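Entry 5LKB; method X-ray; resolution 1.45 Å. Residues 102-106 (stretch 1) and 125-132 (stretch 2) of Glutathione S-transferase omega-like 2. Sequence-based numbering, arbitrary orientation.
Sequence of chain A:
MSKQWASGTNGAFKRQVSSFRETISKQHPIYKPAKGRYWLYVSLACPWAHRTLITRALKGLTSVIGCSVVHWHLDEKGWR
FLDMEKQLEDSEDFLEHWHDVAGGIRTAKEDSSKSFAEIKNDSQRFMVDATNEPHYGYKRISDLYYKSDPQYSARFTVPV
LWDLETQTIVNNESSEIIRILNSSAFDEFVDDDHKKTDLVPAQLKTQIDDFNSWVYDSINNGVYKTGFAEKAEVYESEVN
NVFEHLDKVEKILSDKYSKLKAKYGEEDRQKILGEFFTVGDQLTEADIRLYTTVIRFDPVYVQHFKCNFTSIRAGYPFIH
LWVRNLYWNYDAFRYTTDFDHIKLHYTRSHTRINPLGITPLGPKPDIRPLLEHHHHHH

Stretch 1 (102-106) AGGIR
Stretch 2 125-132: RFMVDATN

How is the backbone arranged? Neither stretch forms a regular helix or strand, and overall they run in roughly opposite directions. Stretch 1 makes a type I' turn from Ala102 to Ile105, closed by Ile105 N to Ala102 O at 3.2 Å; Gly103 (phi/psi 68/9) and Gly104 (91/-2) take its middle positions with the positive phi that glycine tolerates best. Ile105 (-61/130) then leads into Arg106. Across the stretches the CA atoms of Ile105 and Met127 are nearest, at 4.8 Å, and 357 Å² is buried in all.

What holds the beginning of stretch 2 in shape? Arg125 (-84/102; chi1 to chi3 m, t, m) folds back on Asp129 (-79/-28; chi1 m): its NH2 forms a salt bridge with Asp129 OD1 at 2.8 Å, while its NE and backbone N donate to Asp129 OD2 at 3.1 and 2.9 Å. Arg125 O accepts from both Val128 N and Asp129 N at 3.0 Å. Phe126 (-64/136; chi1 t, chi2 68°) directs its CA-to-CB bond away from stretch 1, yet a water accepts from Arg106 NH2 at 2.9 Å and donates to Phe126 O at 3.0 Å.

Why is Met127 the centre of the contact? From its backbone (68/12), Met127 O accepts from Arg106 N at 2.8 Å and 163°, the sole direct hydrogen bond across the pair. Met127 O also receives a CA-H...O contact from Ile105 CA at 3.4 Å, 145° at the hydrogen. The side chain starts sideways but curls through three m rotamers, bringing Met127 CE to 3.4 Å from both Gly103 O and Gly104 O, a methyl packed against two carbonyls. A CB on Gly104 would clash with Met127 CE at 2.8 Å; it would also jam against Gly103 O, which by itself calls for glycine.

How do the remaining residues complete the packing? Val128 (-123/-60; chi1 t) sets CG2 over one face of the Arg106 guanidinium, 3.6 Å from Arg106 NH1; that flat face carries no N-H and accepts a methyl. Arg106 has chi1 m, chi2 t, chi3 -108° and chi4 107°. Val128 O lies 3.6 Å from Ile105 CG2. Ile105, m at both chi angles, carries CD1 to 3.7 Å from Ala130 C and makes a methyl-to-methyl contact with Thr131 CG2 at 3.8 Å. Ala130 (-175/163) O accepts from Met127 N at 3.0 Å. Thr131 (-104/-180; chi1 p) directs its CA-to-CB bond toward stretch 1, its CG2 3.6 Å from Gly103 O, while its OG1 donates to Asn132 O at 2.9 Å.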

ATOM      1  N   ALA A 102      13.018  -5.290  25.839  1.00 19.52           N
ATOM      2  CA  ALA A 102      11.713  -5.587  25.263  1.00 17.85           C
ATOM      3  C   ALA A 102      10.928  -6.609  26.082  1.00 17.60           C
ATOM      4  O   ALA A 102      10.096  -7.332  25.565  1.00 20.44           O
ATOM      5  CB  ALA A 102      11.894  -6.021  23.806  1.00 18.12           C
ATOM      6  N   GLY A 103      11.135  -6.611  27.415  1.00 18.99           N
ATOM      7  CA  GLY A 103      10.359  -7.527  28.241  1.00 18.34           C
ATOM      8  C   GLY A 103      10.647  -9.003  28.059  1.00 19.30           C
ATOM      9  O   GLY A 103       9.855  -9.838  28.520  1.00 20.96           O
ATOM     10  N   GLY A 104      11.685  -9.338  27.312  1.00 21.22           N
ATOM     11  CA  GLY A 104      12.021 -10.726  26.985  1.00 20.99           C
ATOM     12  C   GLY A 104      11.400 -11.259  25.710  1.00 22.20           C
ATOM     13  O   GLY A 104      11.641 -12.435  25.367  1.00 23.87           O
ATOM     14  N   ILE A 105      10.588 -10.462  25.011  1.00 19.32           N
ATOM     15  CA  ILE A 105       9.951 -10.942  23.787  1.00 20.10           C
ATOM     16  C   ILE A 105      11.022 -11.305  22.771  1.00 21.97           C
ATOM     17  O   ILE A 105      11.911 -10.504  22.468  1.00 23.14           O
ATOM     18  CB  ILE A 105       9.000  -9.884  23.220  1.00 17.03           C
ATOM     19  CG1 ILE A 105       7.797  -9.651  24.150  1.00 19.55           C
ATOM     20  CG2 ILE A 105       8.573 -10.268  21.775  1.00 19.05           C
ATOM     21  CD1 ILE A 105       6.881 -10.816  24.323  1.00 18.75           C
ATOM     22  N   ARG A 106      10.903 -12.496  22.200  1.00 21.39           N
ATOM     23  CA  ARG A 106      11.895 -12.977  21.238  1.00 21.37           C
ATOM     24  C   ARG A 106      11.435 -12.580  19.814  1.00 28.42           C
ATOM     25  O   ARG A 106      12.150 -11.812  19.198  1.00 37.00           O
ATOM     26  CB  ARG A 106      12.081 -14.499  21.356  1.00 28.78           C
ATOM     27  CG  ARG A 106      12.607 -14.964  22.692  1.00 32.56           C
ATOM     28  CD  ARG A 106      13.027 -16.486  22.674  1.00 37.79           C
ATOM     29  NE  ARG A 106      12.083 -17.339  23.421  1.00 36.85           N
ATOM     30  CZ  ARG A 106      11.222 -18.182  22.863  1.00 38.99           C
ATOM     31  NH1 ARG A 106      11.161 -18.337  21.550  1.00 37.23           N
ATOM     32  NH2 ARG A 106      10.421 -18.889  23.636  1.00 42.49           N
ATOM     33  N   ARG A 125       2.056 -18.148  21.860  1.00 23.95           N
ATOM     34  CA  ARG A 125       3.467 -18.497  21.941  1.00 22.50           C
ATOM     35  C   ARG A 125       4.127 -17.699  23.060  1.00 24.48           C
ATOM     36  O   ARG A 125       4.368 -16.506  22.927  1.00 23.43           O
ATOM     37  CB  ARG A 125       4.134 -18.226  20.602  1.00 23.33           C
ATOM     38  CG  ARG A 125       3.595 -19.142  19.474  1.00 23.62           C
ATOM     39  CD  ARG A 125       4.215 -18.742  18.170  1.00 25.16           C
ATOM     40  NE  ARG A 125       3.851 -17.377  17.824  1.00 21.71           N
ATOM     41  CZ  ARG A 125       4.394 -16.692  16.814  1.00 24.19           C
ATOM     42  NH1 ARG A 125       5.331 -17.233  16.026  1.00 23.72           N
ATOM     43  NH2 ARG A 125       3.976 -15.469  16.585  1.00 22.80           N
ATOM     44  N   PHE A 126       4.359 -18.328  24.210  1.00 25.74           N
ATOM     45  CA  PHE A 126       4.835 -17.563  25.344  1.00 26.36           C
ATOM     46  C   PHE A 126       6.212 -16.967  25.067  1.00 23.79           C
ATOM     47  O   PHE A 126       7.117 -17.632  24.562  1.00 25.90           O
ATOM     48  CB  PHE A 126       4.845 -18.431  26.601  1.00 30.07           C
ATOM     49  CG  PHE A 126       5.013 -17.642  27.875  1.00 28.43           C
ATOM     50  CD1 PHE A 126       4.002 -16.801  28.312  1.00 28.78           C
ATOM     51  CD2 PHE A 126       6.176 -17.728  28.595  1.00 28.40           C
ATOM     52  CE1 PHE A 126       4.158 -16.052  29.533  1.00 30.19           C
ATOM     53  CE2 PHE A 126       6.338 -16.998  29.775  1.00 33.22           C
ATOM     54  CZ  PHE A 126       5.323 -16.162  30.231  1.00 30.43           C
ATOM     55  N   MET A 127       6.379 -15.690  25.446  1.00 21.95           N
ATOM     56  CA  MET A 127       7.579 -14.896  25.193  1.00 19.46           C
ATOM     57  C   MET A 127       7.791 -14.564  23.722  1.00 19.90           C
ATOM     58  O   MET A 127       8.853 -14.081  23.362  1.00 21.07           O
ATOM     59  CB  MET A 127       8.832 -15.497  25.832  1.00 22.11           C
ATOM     60  CG  MET A 127       8.682 -15.699  27.350  1.00 27.97           C
ATOM     61  SD  MET A 127       8.105 -14.253  28.317  1.00 26.76           S
ATOM     62  CE  MET A 127       9.337 -13.158  27.784  1.00 20.93           C
ATOM     63  N   VAL A 128       6.788 -14.794  22.881  1.00 19.36           N
ATOM     64  CA  VAL A 128       6.862 -14.476  21.446  1.00 20.95           C
ATOM     65  C   VAL A 128       5.699 -13.541  21.113  1.00 18.79           C
ATOM     66  O   VAL A 128       5.949 -12.401  20.688  1.00 20.59           O
ATOM     67  CB  VAL A 128       6.866 -15.732  20.562  1.00 20.31           C
ATOM     68  CG1 VAL A 128       6.870 -15.310  19.107  1.00 22.60           C
ATOM     69  CG2 VAL A 128       8.069 -16.577  20.871  1.00 21.09           C
ATOM     70  N   ASP A 129       4.448 -13.984  21.333  1.00 19.70           N
ATOM     71  CA  ASP A 129       3.276 -13.142  21.126  1.00 19.24           C
ATOM     72  C   ASP A 129       3.041 -12.158  22.271  1.00 18.99           C
ATOM     73  O   ASP A 129       2.427 -11.117  22.048  1.00 17.41           O
ATOM     74  CB  ASP A 129       2.049 -14.011  20.938  1.00 19.05           C
ATOM     75  CG  ASP A 129       2.147 -14.880  19.697  1.00 22.11           C
ATOM     76  OD1 ASP A 129       2.382 -14.309  18.595  1.00 19.64           O
ATOM     77  OD2 ASP A 129       1.919 -16.108  19.835  1.00 21.27           O
ATOM     78  N   ALA A 130       3.461 -12.493  23.503  1.00 18.56           N
ATOM     79  CA  ALA A 130       3.116 -11.720  24.696  1.00 19.83           C
ATOM     80  C   ALA A 130       3.859 -12.330  25.860  1.00 21.29           C
ATOM     81  O   ALA A 130       4.407 -13.438  25.765  1.00 21.39           O
ATOM     82  CB  ALA A 130       1.628 -11.763  24.976  1.00 19.36           C
ATOM     83  N   THR A 131       3.938 -11.539  26.940  1.00 20.14           N
ATOM     84  CA  THR A 131       4.289 -12.099  28.238  1.00 21.31           C
ATOM     85  C   THR A 131       3.032 -12.209  29.081  1.00 21.50           C
ATOM     86  O   THR A 131       1.934 -11.829  28.695  1.00 22.30           O
ATOM     87  CB  THR A 131       5.338 -11.234  28.969  1.00 19.50           C
ATOM     88  OG1 THR A 131       4.712 -10.040  29.483  1.00 19.50           O
ATOM     89  CG2 THR A 131       6.436 -10.769  28.077  1.00 18.72           C
ATOM     90  N   ASN A 132       3.243 -12.708  30.298  1.00 24.67           N
ATOM     91  CA  ASN A 132       2.219 -12.684  31.313  1.00 24.85           C
ATOM     92  C   ASN A 132       2.240 -11.329  32.007  1.00 23.86           C
ATOM     93  O   ASN A 132       3.156 -10.517  31.839  1.00 20.43           O
ATOM     94  CB  ASN A 132       2.445 -13.829  32.302  1.00 27.41           C
ATOM     95  CG  ASN A 132       3.755 -13.707  33.069  1.00 26.47           C
ATOM     96  OD1 ASN A 132       4.775 -13.239  32.557  1.00 31.55           O
ATOM     97  ND2 ASN A 132       3.753 -14.186  34.317  1.00 28.20           N
TER
HETATM   98  O   HOH W   1       9.198 -18.937  26.289  1.00 38.36           O